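Local coordinates for insecticidal protein (Brevibacillus laterosporus, PDB 7ML9) that kills western corn rootworm and is thought to act as a beta-pore-forming toxin of the epsilon-toxin/MTX2 family, at residues Thr247-Gln251 with Lys252-Asp256; Asn76-Gly79 with Glu80-Ser84. All blocks are in the same frame, centred on the assembly; numbering follows the deposited sequence.

Contact 1: residues Thr247-Gln251 with Lys252-Asp256. With EDO (1,2-ethanediol), chain E; EDO (1,2-ethanediol), chain H.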
ATOM      1  N   THR A 247      16.495   6.537 -20.610  1.00 13.29           N
ATOM      2  CA  THR A 247      15.822   6.161 -21.845  1.00 17.38           C
ATOM      3  C   THR A 247      16.778   5.430 -22.776  1.00 17.86           C
ATOM      4  O   THR A 247      16.430   4.389 -23.345  1.00 15.42           O
ATOM      5  CB  THR A 247      15.240   7.403 -22.517  1.00 14.94           C
ATOM      6  OG1 THR A 247      14.333   8.048 -21.616  1.00 20.93           O
ATOM      7  CG2 THR A 247      14.498   7.051 -23.822  1.00 19.37           C
ATOM      8  N   LYS A 248      18.015   5.924 -22.882  1.00 15.46           N
ATOM      9  CA  LYS A 248      18.998   5.297 -23.756  1.00 14.13           C
ATOM     10  C   LYS A 248      19.372   3.915 -23.251  1.00 16.07           C
ATOM     11  O   LYS A 248      19.395   2.941 -24.019  1.00 15.82           O
ATOM     12  CB  LYS A 248      20.243   6.196 -23.852  1.00 15.35           C
ATOM     13  CG  LYS A 248      21.375   5.593 -24.673  1.00 19.20           C
ATOM     14  CD  LYS A 248      22.540   6.577 -24.783  1.00 19.08           C
ATOM     15  CE  LYS A 248      23.643   5.992 -25.672  1.00 25.05           C
ATOM     16  NZ  LYS A 248      24.898   6.770 -25.488  1.00 24.81           N
ATOM     17  N   CYS A 249      19.656   3.810 -21.948  1.00 12.23           N
ATOM     18  CA  CYS A 249      20.135   2.564 -21.372  1.00 15.47           C
ATOM     19  C   CYS A 249      19.079   1.465 -21.470  1.00 17.90           C
ATOM     20  O   CYS A 249      19.413   0.300 -21.735  1.00 14.94           O
ATOM     21  CB  CYS A 249      20.539   2.817 -19.920  1.00 18.26           C
ATOM     22  SG  CYS A 249      22.232   3.541 -19.830  1.00 21.61           S
ATOM     23  N   GLN A 250      17.804   1.825 -21.289  1.00 16.14           N
ATOM     24  CA  GLN A 250      16.730   0.842 -21.429  1.00 16.19           C
ATOM     25  C   GLN A 250      16.543   0.419 -22.882  1.00 17.39           C
ATOM     26  O   GLN A 250      16.337  -0.768 -23.159  1.00 20.31           O
ATOM     27  CB  GLN A 250      15.439   1.407 -20.843  1.00 18.19           C
ATOM     28  CG  GLN A 250      15.522   1.469 -19.312  1.00 15.70           C
ATOM     29  CD  GLN A 250      14.212   1.884 -18.643  1.00 18.22           C
ATOM     30  OE1 GLN A 250      13.468   2.718 -19.155  1.00 17.71           O
ATOM     31  NE2 GLN A 250      13.946   1.310 -17.477  1.00 19.42           N
ATOM     32  N   GLN A 251      16.646   1.368 -23.823  1.00 14.96           N
ATOM     33  CA  GLN A 251      16.602   1.019 -25.243  1.00 16.67           C
ATOM     34  C   GLN A 251      17.745   0.077 -25.627  1.00 21.91           C
ATOM     35  O   GLN A 251      17.543  -0.885 -26.382  1.00 19.72           O
ATOM     36  CB  GLN A 251      16.632   2.303 -26.075  1.00 17.65           C
ATOM     37  CG  GLN A 251      16.460   2.100 -27.571  1.00 22.49           C
ATOM     38  CD  GLN A 251      16.477   3.415 -28.316  1.00 22.67           C
ATOM     39  OE1 GLN A 251      17.518   4.055 -28.454  1.00 28.70           O
ATOM     40  NE2 GLN A 251      15.329   3.829 -28.791  1.00 23.34           N
ATOM     41  N   LYS A 252      18.947   0.311 -25.086  1.00 19.43           N
ATOM     42  CA  LYS A 252      20.125  -0.487 -25.421  1.00 16.67           C
ATOM     43  C   LYS A 252      20.216  -1.801 -24.676  1.00 23.55           C
ATOM     44  O   LYS A 252      21.010  -2.659 -25.066  1.00 21.44           O
ATOM     45  CB  LYS A 252      21.418   0.284 -25.102  1.00 20.55           C
ATOM     46  CG  LYS A 252      21.565   1.620 -25.789  1.00 20.58           C
ATOM     47  CD  LYS A 252      22.168   1.471 -27.159  1.00 22.80           C
ATOM     48  CE  LYS A 252      22.263   2.809 -27.862  1.00 21.54           C
ATOM     49  NZ  LYS A 252      22.643   2.537 -29.290  1.00 23.63           N
ATOM     50  N   GLY A 253      19.487  -1.975 -23.583  1.00 17.40           N
ATOM     51  CA  GLY A 253      19.748  -3.136 -22.776  1.00 15.02           C
ATOM     52  C   GLY A 253      20.972  -3.029 -21.900  1.00 18.01           C
ATOM     53  O   GLY A 253      21.541  -4.054 -21.527  1.00 21.53           O
ATOM     54  N   TRP A 254      21.407  -1.819 -21.558  1.00 15.42           N
ATOM     55  CA  TRP A 254      22.571  -1.641 -20.690  1.00 18.30           C
ATOM     56  C   TRP A 254      22.123  -1.563 -19.233  1.00 21.71           C
ATOM     57  O   TRP A 254      21.662  -0.514 -18.779  1.00 21.85           O
ATOM     58  CB  TRP A 254      23.333  -0.379 -21.067  1.00 18.92           C
ATOM     59  CG  TRP A 254      23.897  -0.362 -22.473  1.00 18.80           C
ATOM     60  CD1 TRP A 254      24.060  -1.425 -23.322  1.00 20.92           C
ATOM     61  CD2 TRP A 254      24.367   0.795 -23.176  1.00 16.66           C
ATOM     62  NE1 TRP A 254      24.611  -0.989 -24.517  1.00 20.80           N
ATOM     63  CE2 TRP A 254      24.810   0.366 -24.447  1.00 18.28           C
ATOM     64  CE3 TRP A 254      24.463   2.155 -22.848  1.00 16.15           C
ATOM     65  CZ2 TRP A 254      25.337   1.251 -25.393  1.00 18.75           C
ATOM     66  CZ3 TRP A 254      24.985   3.036 -23.787  1.00 18.63           C
ATOM     67  CH2 TRP A 254      25.414   2.578 -25.049  1.00 19.14           C
ATOM     68  N   GLY A 255      22.327  -2.642 -18.486  1.00 17.25           N
ATOM     69  CA  GLY A 255      21.987  -2.681 -17.078  1.00 27.57           C
ATOM     70  C   GLY A 255      20.525  -3.022 -16.832  1.00 26.51           C
ATOM     71  O   GLY A 255      19.674  -2.972 -17.723  1.00 22.98           O
ATOM     72  N   ASP A 256      20.235  -3.376 -15.572  1.00 20.73           N
ATOM     73  CA  ASP A 256      18.897  -3.777 -15.132  1.00 23.67           C
ATOM     74  C   ASP A 256      18.263  -2.601 -14.394  1.00 18.03           C
ATOM     75  O   ASP A 256      18.617  -2.314 -13.248  1.00 23.06           O
ATOM     76  CB  ASP A 256      18.980  -5.007 -14.235  1.00 28.85           C
ATOM     77  CG  ASP A 256      17.605  -5.520 -13.793  1.00 36.77           C
ATOM     78  OD1 ASP A 256      16.575  -4.985 -14.250  1.00 34.13           O
ATOM     79  OD2 ASP A 256      17.559  -6.458 -12.970  1.00 41.58           O
TER
HETATM   80  C1  EDO E 404      24.252  -3.101 -27.501  1.00 40.26           C
HETATM   81  O1  EDO E 404      23.141  -2.884 -26.631  1.00 29.64           O
HETATM   82  C2  EDO E 404      24.341  -1.906 -28.436  1.00 33.97           C
HETATM   83  O2  EDO E 404      25.240  -0.964 -27.848  1.00 27.64           O
HETATM   84  C1  EDO H 407      23.891  10.422 -23.782  1.00 32.42           C
HETATM   85  O1  EDO H 407      24.587   9.183 -23.580  1.00 37.54           O
HETATM   86  C2  EDO H 407      22.393  10.214 -23.605  1.00 36.93           C
HETATM   87  O2  EDO H 407      21.714  11.242 -24.329  1.00 51.53           O
HETATM   88  O   HOH W   1      18.293  -1.583 -19.433  1.00 25.95           O
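The indole of Trp254 folds back against the last turn of helix 242-252 and meets Cys249 and Lys248 with its six-membered ring. SG of Cys249 lies at the ring's edge, close to its plane, 4.0 Å from CE3 of Trp254: a sulfur-aromatic contact made from the rim and not over a face. CE of Lys248 approaches the same ring obliquely, 3.8 Å from CZ3 of Trp254; with CG anti to the backbone N (chi1 176°) and the rest extended, this chain runs out far enough to pass the ring. NZ of Lys248 then forms a salt bridge with Asp39 and a hydrogen bond to Thr43 OG1, both on helix 28-48. What brings the indole back is a Schellman motif, with Gly253 as the C' residue of positive phi. Trp254 N donates to Cys249 O at 2.9 Å, while the bond from Gly253 N to Gln250 O, 3.4 Å, is weak. Just before it, an ordinary helical bond runs from Lys252 N to Lys248 O, 2.9 Å. CB of Lys252 lies over one face of the indole, offset toward the rim, and its NZ forms a salt bridge with Glu46. A water donates to both Cys249 O and Gly255 O, tying the helix end to the departing loop.

Contact 2: residues Asn76-Gly79 with Glu80-Ser84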
ATOM      1  N   ASN A  76      37.047  13.419 -11.409  1.00 19.26           N
ATOM      2  CA  ASN A  76      35.968  14.322 -11.750  1.00 22.03           C
ATOM      3  C   ASN A  76      34.580  13.669 -11.737  1.00 19.51           C
ATOM      4  O   ASN A  76      33.573  14.330 -11.437  1.00 17.73           O
ATOM      5  CB  ASN A  76      36.258  14.852 -13.140  1.00 30.75           C
ATOM      6  CG  ASN A  76      35.401  15.958 -13.464  1.00 35.94           C
ATOM      7  OD1 ASN A  76      35.167  16.801 -12.599  1.00 42.54           O
ATOM      8  ND2 ASN A  76      34.851  15.972 -14.678  1.00 32.75           N
ATOM      9  N   VAL A  77      34.486  12.408 -12.147  1.00 17.75           N
ATOM     10  CA  VAL A  77      33.189  11.763 -12.317  1.00 17.26           C
ATOM     11  C   VAL A  77      32.978  10.566 -11.407  1.00 18.15           C
ATOM     12  O   VAL A  77      31.878  10.000 -11.419  1.00 21.18           O
ATOM     13  CB  VAL A  77      32.941  11.331 -13.781  1.00 16.64           C
ATOM     14  CG1 VAL A  77      33.092  12.493 -14.751  1.00 21.05           C
ATOM     15  CG2 VAL A  77      33.837  10.173 -14.149  1.00 19.27           C
ATOM     16  N   ILE A  78      33.955  10.116 -10.644  1.00 20.29           N
ATOM     17  CA  ILE A  78      33.768   8.823  -9.994  1.00 21.19           C
ATOM     18  C   ILE A  78      33.047   8.996  -8.659  1.00 20.97           C
ATOM     19  O   ILE A  78      32.979  10.091  -8.089  1.00 17.85           O
ATOM     20  CB  ILE A  78      35.083   8.040  -9.811  1.00 28.26           C
ATOM     21  CG1 ILE A  78      36.105   8.851  -9.021  1.00 26.82           C
ATOM     22  CG2 ILE A  78      35.633   7.599 -11.167  1.00 25.34           C
ATOM     23  CD1 ILE A  78      37.430   8.121  -8.866  1.00 32.93           C
ATOM     24  N   GLY A  79      32.489   7.884  -8.177  1.00 19.60           N
ATOM     25  CA  GLY A  79      31.821   7.847  -6.880  1.00 22.87           C
ATOM     26  C   GLY A  79      30.616   8.766  -6.835  1.00 20.70           C
ATOM     27  O   GLY A  79      29.780   8.791  -7.747  1.00 20.20           O
ATOM     28  N   GLU A  80      30.537   9.552  -5.756  1.00 18.16           N
ATOM     29  CA  GLU A  80      29.441  10.500  -5.573  1.00 16.80           C
ATOM     30  C   GLU A  80      29.282  11.454  -6.756  1.00 20.17           C
ATOM     31  O   GLU A  80      28.168  11.912  -7.039  1.00 16.52           O
ATOM     32  CB  GLU A  80      29.687  11.286  -4.283  1.00 22.48           C
ATOM     33  CG  GLU A  80      28.660  12.333  -3.936  1.00 31.11           C
ATOM     34  CD  GLU A  80      29.158  13.247  -2.810  1.00 37.01           C
ATOM     35  OE1 GLU A  80      29.332  12.752  -1.671  1.00 36.03           O
ATOM     36  OE2 GLU A  80      29.378  14.448  -3.071  1.00 27.76           O
ATOM     37  N   ARG A  81      30.366  11.772  -7.461  1.00 15.22           N
ATOM     38  CA  ARG A  81      30.259  12.724  -8.562  1.00 15.18           C
ATOM     39  C   ARG A  81      29.710  12.115  -9.855  1.00 13.39           C
ATOM     40  O   ARG A  81      29.638  12.830 -10.862  1.00 16.30           O
ATOM     41  CB  ARG A  81      31.612  13.385  -8.822  1.00 15.65           C
ATOM     42  CG  ARG A  81      31.905  14.457  -7.743  1.00 21.11           C
ATOM     43  CD  ARG A  81      33.263  15.076  -7.873  1.00 18.21           C
ATOM     44  NE  ARG A  81      33.442  15.948  -9.029  1.00 19.61           N
ATOM     45  CZ  ARG A  81      33.125  17.242  -9.096  1.00 22.66           C
ATOM     46  NH1 ARG A  81      33.400  17.930 -10.197  1.00 19.01           N
ATOM     47  NH2 ARG A  81      32.525  17.861  -8.085  1.00 15.93           N
ATOM     48  N   ARG A  82      29.274  10.853  -9.845  1.00 16.64           N
ATOM     49  CA  ARG A  82      28.525  10.325 -10.987  1.00 15.20           C
ATOM     50  C   ARG A  82      27.168  10.996 -11.143  1.00 17.13           C
ATOM     51  O   ARG A  82      26.590  10.968 -12.238  1.00 14.86           O
ATOM     52  CB  ARG A  82      28.328   8.816 -10.831  1.00 16.18           C
ATOM     53  CG  ARG A  82      29.566   7.967 -11.026  1.00 16.07           C
ATOM     54  CD  ARG A  82      29.950   7.954 -12.511  1.00 15.95           C
ATOM     55  NE  ARG A  82      31.082   7.068 -12.777  1.00 16.39           N
ATOM     56  CZ  ARG A  82      31.657   6.958 -13.971  1.00 18.24           C
ATOM     57  NH1 ARG A  82      31.210   7.682 -14.996  1.00 15.42           N
ATOM     58  NH2 ARG A  82      32.670   6.120 -14.147  1.00 20.46           N
ATOM     59  N   ILE A  83      26.620  11.575 -10.072  1.00 15.81           N
ATOM     60  CA  ILE A  83      25.311  12.219 -10.120  1.00 13.27           C
ATOM     61  C   ILE A  83      25.380  13.575  -9.431  1.00 14.55           C
ATOM     62  O   ILE A  83      25.965  13.702  -8.354  1.00 16.65           O
ATOM     63  CB  ILE A  83      24.228  11.343  -9.454  1.00 21.00           C
ATOM     64  CG1 ILE A  83      24.064  10.025 -10.227  1.00 17.91           C
ATOM     65  CG2 ILE A  83      22.902  12.103  -9.398  1.00 14.85           C
ATOM     66  CD1 ILE A  83      23.378  10.205 -11.569  1.00 14.39           C
ATOM     67  N   SER A  84      24.800  14.588 -10.047  1.00 14.92           N
ATOM     68  CA  SER A  84      24.668  15.877  -9.388  1.00 20.45           C
ATOM     69  C   SER A  84      23.223  16.314  -9.500  1.00 16.58           C
ATOM     70  O   SER A  84      22.467  15.798 -10.325  1.00 15.53           O
ATOM     71  CB  SER A  84      25.605  16.941  -9.990  1.00 18.13           C
ATOM     72  OG  SER A  84      25.185  17.295 -11.302  1.00 22.62           O
TER
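Two successive i-to-i+3 backbone bonds, Arg81 N to Ile78 O at 3.2 Å and Arg82 N to Gly79 O at 3.0 Å, wind the chain into a short 3-10 turn, which Gly79 enters with positive phi. Arg81 then reaches back to Asn76 and engages it through NE and NH1, one nitrogen to each of two oxygens. Its NE donates to the backbone O of Asn76 at 2.9 Å, approaching from above the carbonyl plane, and its NH1 makes a straighter bond to Asn76 OD1 at 3.2 Å, with that oxygen lying in the guanidinium plane. The amide and guanidinium planes are turned 45° apart, and a bend at chi3 (70°) in Arg81 presents both donors to one residue. This double grip fixes the guanidinium's rotation, while ND2 of Asn76 is bonded to Asn236 O. Arg82 bends at chi2 (-72°) past the carbonyl of Val77, and CG2 of Val77 sits over one face of its guanidinium, toward the rim, 3.7 Å from NH1 of Arg82. The charge is held by salt bridges to Glu40 and Asp56, and NH1 also bonds to Trp228 O. The turn runs straight into strand 83-84, which pairs antiparallel with strand 201-229, while Arg82 and Ile83 touch helix 28-48.

How the contacts relate
Contacts 1 and 2 both lean on helix 28-48, although they lie far apart in sequence. Contact 2 comes first along the chain, leading into strand 83-84; contact 1 follows much later, where helix 242-252 gives way to the loop before strand 260-263. Their centres lie about 20 Å apart and their nearest atoms about 11 Å, so they do not touch. Both are on the same side of the chain's centre, well removed from it, at one end of the elongated, strand-rich molecule, and both belong to the ETX/MTX2 family region. Charged side chains from each reach adjacent residues of the helix, so two local turns fasten separate parts of the chain to one shared element.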